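Local coordinates for protein diguanylate cyclase (Marinobacter aquaeolei VT8, PDB 3IGN) that probably condenses two GTP molecules into the signalling dinucleotide c-di-GMP with release of two diphosphates, the reaction being the task of this GGDEF domain, at residues E108-R111 and E112-K116; P96-A100 and E101-V105. All coordinates share one frame; numbering follows the deposited sequence.

Contact 1 (E108-R111 and E112-K116). With C2E (9,9'-[(2R,3R,3aS,5S,7aR,9R,10R,10aS,12S,14aR)-3,5,10,12-tetrahydroxy-5,12-dioxidooctahydro-2H,7H-difuro[3,2-d:3',2'-j][1,3,7,9,2,8]tetraoxadiphosphacyclododecine-2,9-diyl]bis(2-amino-1,9-dihydro-6H-purin-6-one)), chain C.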
loop_
_atom_site.group_PDB
_atom_site.type_symbol
_atom_site.label_atom_id
_atom_site.label_comp_id
_atom_site.label_asym_id
_atom_site.label_seq_id
_atom_site.Cartn_x
_atom_site.Cartn_y
_atom_site.Cartn_z
ATOM N N GLU A 108 -1.048 -3.421 10.240
ATOM C CA GLU A 108 -0.307 -3.089 11.453
ATOM C C GLU A 108 1.048 -3.788 11.464
ATOM O O GLU A 108 2.055 -3.195 11.849
ATOM C CB GLU A 108 -1.112 -3.494 12.687
ATOM C CG GLU A 108 -0.367 -3.357 14.010
ATOM C CD GLU A 108 0.007 -1.922 14.343
ATOM O OE1 GLU A 108 -0.417 -0.998 13.609
ATOM O OE2 GLU A 108 0.721 -1.722 15.349
ATOM N N ARG A 109 1.071 -5.049 11.038
ATOM C CA ARG A 109 2.314 -5.807 11.005
ATOM C C ARG A 109 3.297 -5.102 10.079
ATOM O O ARG A 109 4.480 -4.999 10.384
ATOM C CB ARG A 109 2.060 -7.242 10.524
ATOM C CG ARG A 109 3.224 -8.186 10.784
ATOM C CD ARG A 109 2.843 -9.646 10.551
ATOM N NE ARG A 109 2.529 -9.920 9.150
ATOM C CZ ARG A 109 1.330 -10.291 8.715
ATOM N NH1 ARG A 109 0.328 -10.432 9.567
ATOM N NH2 ARG A 109 1.135 -10.512 7.421
ATOM N N ILE A 110 2.807 -4.600 8.949
ATOM C CA ILE A 110 3.675 -3.885 8.023
ATOM C C ILE A 110 4.082 -2.537 8.631
ATOM O O ILE A 110 5.256 -2.155 8.584
ATOM C CB ILE A 110 2.986 -3.637 6.652
ATOM C CG1 ILE A 110 2.961 -4.928 5.827
ATOM C CG2 ILE A 110 3.740 -2.565 5.885
ATOM C CD1 ILE A 110 2.288 -4.781 4.468
ATOM N N ARG A 111 3.120 -1.818 9.205
ATOM C CA ARG A 111 3.419 -0.522 9.821
ATOM C C ARG A 111 4.529 -0.666 10.847
ATOM O O ARG A 111 5.489 0.099 10.849
ATOM C CB ARG A 111 2.194 0.054 10.538
ATOM C CG ARG A 111 2.363 1.512 10.990
ATOM C CD ARG A 111 1.364 1.880 12.080
ATOM N NE ARG A 111 1.554 1.042 13.260
ATOM C CZ ARG A 111 2.608 1.114 14.064
ATOM N NH1 ARG A 111 3.568 1.999 13.827
ATOM N NH2 ARG A 111 2.722 0.280 15.088
ATOM N N GLU A 112 4.388 -1.651 11.726
ATOM C CA GLU A 112 5.375 -1.877 12.775
ATOM C C GLU A 112 6.729 -2.277 12.209
ATOM O O GLU A 112 7.767 -1.823 12.691
ATOM C CB GLU A 112 4.875 -2.953 13.740
ATOM C CG GLU A 112 5.540 -2.903 15.107
ATOM C CD GLU A 112 4.925 -3.888 16.088
ATOM O OE1 GLU A 112 3.696 -4.107 16.015
ATOM O OE2 GLU A 112 5.665 -4.430 16.938
ATOM N N ALA A 113 6.725 -3.125 11.185
ATOM C CA ALA A 113 7.973 -3.568 10.577
ATOM C C ALA A 113 8.712 -2.377 9.979
ATOM O O ALA A 113 9.940 -2.313 10.008
ATOM C CB ALA A 113 7.695 -4.610 9.504
ATOM N N ILE A 114 7.956 -1.428 9.439
ATOM C CA ILE A 114 8.555 -0.242 8.847
ATOM C C ILE A 114 9.044 0.695 9.950
ATOM O O ILE A 114 10.130 1.263 9.859
ATOM C CB ILE A 114 7.543 0.500 7.946
ATOM C CG1 ILE A 114 7.175 -0.396 6.756
ATOM C CG2 ILE A 114 8.111 1.852 7.517
ATOM C CD1 ILE A 114 7.180 0.286 5.404
ATOM N N GLU A 115 8.239 0.838 10.997
ATOM C CA GLU A 115 8.580 1.708 12.119
ATOM C C GLU A 115 9.875 1.252 12.799
ATOM O O GLU A 115 10.687 2.081 13.216
ATOM C CB GLU A 115 7.429 1.720 13.131
ATOM C CG GLU A 115 7.559 2.748 14.249
ATOM C CD GLU A 115 6.401 2.675 15.233
ATOM O OE1 GLU A 115 6.044 1.552 15.642
ATOM O OE2 GLU A 115 5.851 3.733 15.606
ATOM N N LYS A 116 10.071 -0.061 12.894
ATOM C CA LYS A 116 11.265 -0.624 13.524
ATOM C C LYS A 116 12.456 -0.711 12.576
ATOM O O LYS A 116 13.549 -1.125 12.973
ATOM C CB LYS A 116 10.952 -2.007 14.076
HETATM P P1 C2E C . 2.344 -17.272 2.057
HETATM O O2P C2E C . 0.799 -17.212 2.505
HETATM O O1P C2E C . 2.508 -16.776 0.687
HETATM O "O5'" C2E C . 3.272 -16.401 3.016
HETATM C "C5'" C2E C . 2.874 -15.226 3.606
HETATM C "C4'" C2E C . 4.018 -14.601 4.413
HETATM O "O4'" C2E C . 3.448 -13.419 4.979
HETATM C "C3'" C2E C . 4.459 -15.529 5.568
HETATM O "O3'" C2E C . 5.824 -15.960 5.612
HETATM C "C2'" C2E C . 4.006 -14.829 6.841
HETATM O "O2'" C2E C . 5.056 -14.649 7.793
HETATM C "C1'" C2E C . 3.308 -13.543 6.419
HETATM N N9 C2E C . 1.914 -13.837 6.794
HETATM C C8 C2E C . 0.901 -14.248 5.962
HETATM N N7 C2E C . -0.185 -14.441 6.611
HETATM C C5 C2E C . 0.033 -14.173 7.905
HETATM C C6 C2E C . -0.778 -14.212 9.064
HETATM O O6 C2E C . -1.941 -14.556 8.989
HETATM N N1 C2E C . -0.221 -13.867 10.267
HETATM C C2 C2E C . 1.102 -13.483 10.352
HETATM N N2 C2E C . 1.628 -13.142 11.572
HETATM N N3 C2E C . 1.877 -13.444 9.269
HETATM C C4 C2E C . 1.382 -13.774 8.047
HETATM P P11 C2E C . 5.894 -17.472 6.149
HETATM O O21 C2E C . 5.203 -17.650 7.591
HETATM O O11 C2E C . 7.304 -17.930 6.226
HETATM O O5A C2E C . 5.100 -18.297 5.065
HETATM C C5A C2E C . 4.792 -19.617 5.224
HETATM C C4A C2E C . 4.055 -20.141 4.011
HETATM O O4A C2E C . 3.618 -21.446 4.377
HETATM C C3A C2E C . 2.845 -19.278 3.591
HETATM O O3A C2E C . 2.884 -18.787 2.253
HETATM C C2A C2E C . 1.650 -20.147 3.865
HETATM O O2A C2E C . 0.886 -20.344 2.677
HETATM C C1A C2E C . 2.158 -21.457 4.452
HETATM N N91 C2E C . 1.663 -21.317 5.849
HETATM C C81 C2E C . 2.397 -21.063 6.988
HETATM N N71 C2E C . 1.624 -20.991 8.025
HETATM C C51 C2E C . 0.352 -21.189 7.647
HETATM C C61 C2E C . -0.890 -21.225 8.331
HETATM O O61 C2E C . -0.936 -21.039 9.535
HETATM N N11 C2E C . -2.031 -21.465 7.610
HETATM C C21 C2E C . -1.974 -21.668 6.249
HETATM N N21 C2E C . -3.127 -21.912 5.557
HETATM N N31 C2E C . -0.815 -21.637 5.599
HETATM C C41 C2E C . 0.351 -21.413 6.252
HETATM O O HOH W 1 4.611 0.613 17.619
#
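Arg111 reaches forward to Glu115 and back to Glu108, making a three-residue salt-bridge network along helix 100-115 of the GGDEF domain, close to the helix's C-terminal end. The grip on Glu108 is side-on: Arg111 NE bonds Glu108 OE1 at 2.9 Å and Arg111 NH2 bonds Glu108 OE2 at 2.8 Å, both oxygens lying in the guanidinium plane. One helical turn onward, Arg111 NH1 donates to Glu115 OE1 at 3.1 Å. This bond meets the carboxylate from above, 72° out of its plane, so the two flat groups stand nearly upright to each other. A bend at chi3 (61°) swings the guanidinium across between the two acids, with an edge to each. Water 1 ties Arg111 NH2 to Glu115 OE1, while Asn164 bonds both Arg111 NH1 and Glu115 OE2, a shared partner for the pair. Glu112 stays outside the network: its OE1 comes within 3.9 Å of Glu108 OE2, a like-charge approach that the nearby arginine probably offsets.

The backbone bonds are regular i to i+4 ones, among them Glu112 N to Glu108 O at 2.8 Å. On the buried side Ile110 and Ile114 lie alongside, Ile110 CG2 being 4.2 Å from Ile114 CG1, and Ile114 also packs on Thr69 and Val72 of helix 59-74.

Arg109 leaves the helix toward the ligands. It donates through NH2 to Asn76 O and to O6 of one c-di-GMP, and offers a face to the guanine of the other: in chain C, guanine N3 sits over the centre of the guanidinium, 3.2 Å above its plane, and the nearest approach is Arg109 NH1 to C2, also 3.2 Å.

Contact 2 (P96-A100 and E101-V105). With C2E (9,9'-[(2R,3R,3aS,5S,7aR,9R,10R,10aS,12S,14aR)-3,5,10,12-tetrahydroxy-5,12-dioxidooctahydro-2H,7H-difuro[3,2-d:3',2'-j][1,3,7,9,2,8]tetraoxadiphosphacyclododecine-2,9-diyl]bis(2-amino-1,9-dihydro-6H-purin-6-one)), chain B.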
loop_
_atom_site.group_PDB
_atom_site.type_symbol
_atom_site.label_atom_id
_atom_site.label_comp_id
_atom_site.label_asym_id
_atom_site.label_seq_id
_atom_site.Cartn_x
_atom_site.Cartn_y
_atom_site.Cartn_z
ATOM N N PRO A 96 -7.738 -10.359 -0.774
ATOM C CA PRO A 96 -8.941 -11.164 -0.988
ATOM C C PRO A 96 -9.307 -11.995 0.241
ATOM O O PRO A 96 -8.445 -12.337 1.049
ATOM C CB PRO A 96 -8.554 -12.034 -2.192
ATOM C CG PRO A 96 -7.098 -12.271 -1.957
ATOM C CD PRO A 96 -6.599 -10.891 -1.549
ATOM N N GLU A 97 -10.596 -12.301 0.371
ATOM C CA GLU A 97 -11.113 -13.112 1.468
ATOM C C GLU A 97 -10.713 -12.542 2.812
ATOM O O GLU A 97 -10.536 -13.281 3.777
ATOM C CB GLU A 97 -10.584 -14.537 1.350
ATOM C CG GLU A 97 -11.066 -15.298 0.131
ATOM C CD GLU A 97 -12.553 -15.573 0.193
ATOM O OE1 GLU A 97 -13.069 -15.794 1.310
ATOM O OE2 GLU A 97 -13.197 -15.585 -0.869
ATOM N N THR A 98 -10.594 -11.221 2.875
ATOM C CA THR A 98 -10.155 -10.556 4.090
ATOM C C THR A 98 -11.045 -9.359 4.405
ATOM O O THR A 98 -11.165 -8.452 3.583
ATOM C CB THR A 98 -8.704 -10.063 3.901
ATOM O OG1 THR A 98 -7.873 -11.165 3.517
ATOM C CG2 THR A 98 -8.162 -9.449 5.194
ATOM N N ASP A 99 -11.663 -9.341 5.586
ATOM C CA ASP A 99 -12.520 -8.213 5.940
ATOM C C ASP A 99 -11.716 -7.070 6.536
ATOM O O ASP A 99 -10.511 -7.188 6.728
ATOM C CB ASP A 99 -13.655 -8.625 6.893
ATOM C CG ASP A 99 -13.168 -9.220 8.208
ATOM O OD1 ASP A 99 -12.018 -8.987 8.611
ATOM O OD2 ASP A 99 -13.977 -9.919 8.857
ATOM N N ALA A 100 -12.383 -5.961 6.822
ATOM C CA ALA A 100 -11.703 -4.784 7.357
ATOM C C ALA A 100 -10.851 -5.040 8.594
ATOM O O ALA A 100 -9.699 -4.613 8.671
ATOM C CB ALA A 100 -12.730 -3.691 7.644
ATOM N N GLU A 101 -11.420 -5.734 9.570
ATOM C CA GLU A 101 -10.707 -6.015 10.807
ATOM C C GLU A 101 -9.469 -6.874 10.581
ATOM O O GLU A 101 -8.444 -6.663 11.230
ATOM C CB GLU A 101 -11.654 -6.688 11.809
ATOM C CG GLU A 101 -12.840 -5.814 12.259
ATOM C CD GLU A 101 -13.681 -5.255 11.110
ATOM O OE1 GLU A 101 -14.031 -6.012 10.168
ATOM O OE2 GLU A 101 -14.009 -4.046 11.164
ATOM N N SER A 102 -9.556 -7.829 9.654
ATOM C CA SER A 102 -8.422 -8.704 9.362
ATOM C C SER A 102 -7.345 -7.948 8.598
ATOM O O SER A 102 -6.150 -8.212 8.757
ATOM C CB SER A 102 -8.883 -9.916 8.552
ATOM O OG SER A 102 -9.761 -10.712 9.325
ATOM N N ALA A 103 -7.773 -7.030 7.739
ATOM C CA ALA A 103 -6.839 -6.219 6.968
ATOM C C ALA A 103 -5.986 -5.371 7.911
ATOM O O ALA A 103 -4.794 -5.177 7.694
ATOM C CB ALA A 103 -7.611 -5.325 6.003
ATOM N N ARG A 104 -6.602 -4.883 8.974
ATOM C CA ARG A 104 -5.878 -4.066 9.934
ATOM C C ARG A 104 -4.687 -4.830 10.508
ATOM O O ARG A 104 -3.634 -4.254 10.731
ATOM C CB ARG A 104 -6.833 -3.628 11.040
ATOM C CG ARG A 104 -6.269 -2.546 11.946
ATOM C CD ARG A 104 -7.048 -2.476 13.235
ATOM N NE ARG A 104 -8.300 -1.743 13.109
ATOM C CZ ARG A 104 -8.375 -0.442 12.858
ATOM N NH1 ARG A 104 -7.265 0.261 12.704
ATOM N NH2 ARG A 104 -9.557 0.151 12.776
ATOM N N VAL A 105 -4.843 -6.134 10.706
ATOM C CA VAL A 105 -3.762 -6.959 11.248
ATOM C C VAL A 105 -2.524 -6.976 10.355
ATOM O O VAL A 105 -1.419 -6.729 10.827
ATOM C CB VAL A 105 -4.225 -8.428 11.477
ATOM C CG1 VAL A 105 -3.049 -9.262 11.951
ATOM C CG2 VAL A 105 -5.359 -8.463 12.469
HETATM P P1 C2E B . -2.911 -13.378 13.421
HETATM O O2P C2E B . -1.658 -12.888 12.538
HETATM O O1P C2E B . -3.020 -12.532 14.635
HETATM O "O5'" C2E B . -4.267 -13.281 12.604
HETATM C "C5'" C2E B . -4.485 -12.289 11.676
HETATM C "C4'" C2E B . -5.830 -12.427 10.968
HETATM O "O4'" C2E B . -5.843 -11.318 10.060
HETATM C "C3'" C2E B . -5.916 -13.734 10.138
HETATM O "O3'" C2E B . -6.968 -14.662 10.447
HETATM C "C2'" C2E B . -5.927 -13.275 8.691
HETATM O "O2'" C2E B . -7.077 -13.775 8.009
HETATM C "C1'" C2E B . -5.797 -11.758 8.687
HETATM N N9 C2E B . -4.442 -11.588 8.110
HETATM C C8 C2E B . -3.247 -11.505 8.797
HETATM N N7 C2E B . -2.251 -11.389 8.000
HETATM C C5 C2E B . -2.712 -11.387 6.738
HETATM C C6 C2E B . -2.098 -11.297 5.464
HETATM O O6 C2E B . -0.883 -11.195 5.362
HETATM N N1 C2E B . -2.901 -11.331 4.352
HETATM C C2 C2E B . -4.270 -11.445 4.466
HETATM N N2 C2E B . -5.044 -11.471 3.338
HETATM N N3 C2E B . -4.854 -11.536 5.651
HETATM C C4 C2E B . -4.126 -11.509 6.791
HETATM P P11 C2E B . -6.400 -16.169 10.303
HETATM O O21 C2E B . -5.825 -16.466 8.823
HETATM O O11 C2E B . -7.467 -17.147 10.612
HETATM O O5A C2E B . -5.238 -16.240 11.394
HETATM C C5A C2E B . -4.377 -17.304 11.524
HETATM C C4A C2E B . -3.395 -17.102 12.677
HETATM O O4A C2E B . -2.462 -18.183 12.567
HETATM C C3A C2E B . -2.623 -15.769 12.621
HETATM O O3A C2E B . -2.749 -14.938 13.753
HETATM C C2A C2E B . -1.194 -16.138 12.345
HETATM O O2A C2E B . -0.294 -15.623 13.335
HETATM C C1A C2E B . -1.137 -17.650 12.222
HETATM N N91 C2E B . -0.820 -17.748 10.773
HETATM C C81 C2E B . -1.698 -17.972 9.731
HETATM N N71 C2E B . -1.074 -17.968 8.600
HETATM C C51 C2E B . 0.235 -17.745 8.816
HETATM C C61 C2E B . 1.376 -17.628 7.971
HETATM O O61 C2E B . 1.267 -17.742 6.762
HETATM N N11 C2E B . 2.595 -17.388 8.546
HETATM C C21 C2E B . 2.719 -17.254 9.912
HETATM N N21 C2E B . 3.957 -17.013 10.457
HETATM N N31 C2E B . 1.663 -17.358 10.711
HETATM C C41 C2E B . 0.419 -17.598 10.213
HETATM O O HOH W 2 -11.199 -11.913 7.257
#
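The chain passes from an extended stretch at Thr98 and Asp99 into helix 100-115, whose first turn is closed by Ala103 N bonding Asp99 O at 2.9 Å and Arg104 N bonding Ala100 O at 3.1 Å. Asp99 is the N-cap. Its CG stands between the backbone N and the carbonyl carbon (chi1 59°), which folds the carboxylate over the helix start, and a single oxygen does the capping. Asp99 OD1 takes Ser102 N at 2.9 Å nearly along its C-O axis, and Ser102 OG, also at 2.9 Å, from 38° above the carboxylate plane. Water 2 completes the ring by joining Ser102 OG to Asp99 N, while Gln136 accepts from Ala100 N.

Beside the cap, Thr98 splits its two branches. Its methyl CG2 presses on Ser102 CB at 3.5 Å, a tight carbon contact. The hydroxyl OG1 donates to Pro96 O at 2.8 Å and accepts from the guanine N2 of the chain B c-di-GMP at 2.9 Å, in a nearly straight bond of 163°. Further along the helix Val105 CG1 touches the ligand's ribose carbon C5' at 3.4 Å, so the product spans the loop and the first turns. Asp81, another residue of the site, also bonds this c-di-GMP.

With its proton committed to Pro96 O, the Thr98 hydroxyl is left as an acceptor suited to an amino group such as that of guanine, and the contact of its methyl with Ser102 probably helps to hold that hydroxyl in place.

Both contacts ride on helix 100-115, contact 2 at its capped start and contact 1 near its far end, with centres 16 Å apart and no direct touch between them. What joins them is the pair of intercalated c-di-GMP molecules. From contact 2, Thr98 and Val105 hold the chain B copy; from contact 1, Arg109 lies about 3 Å from that copy and against the chain C one. Arg78 and Asp81 belong to the same site: their side chains lie about 5 Å from that of Thr98 and about 6 Å from that of Arg109. Their spacing is consistent with the RxxD product-inhibition site of GGDEF domains, which lies apart from the GTP-binding active site.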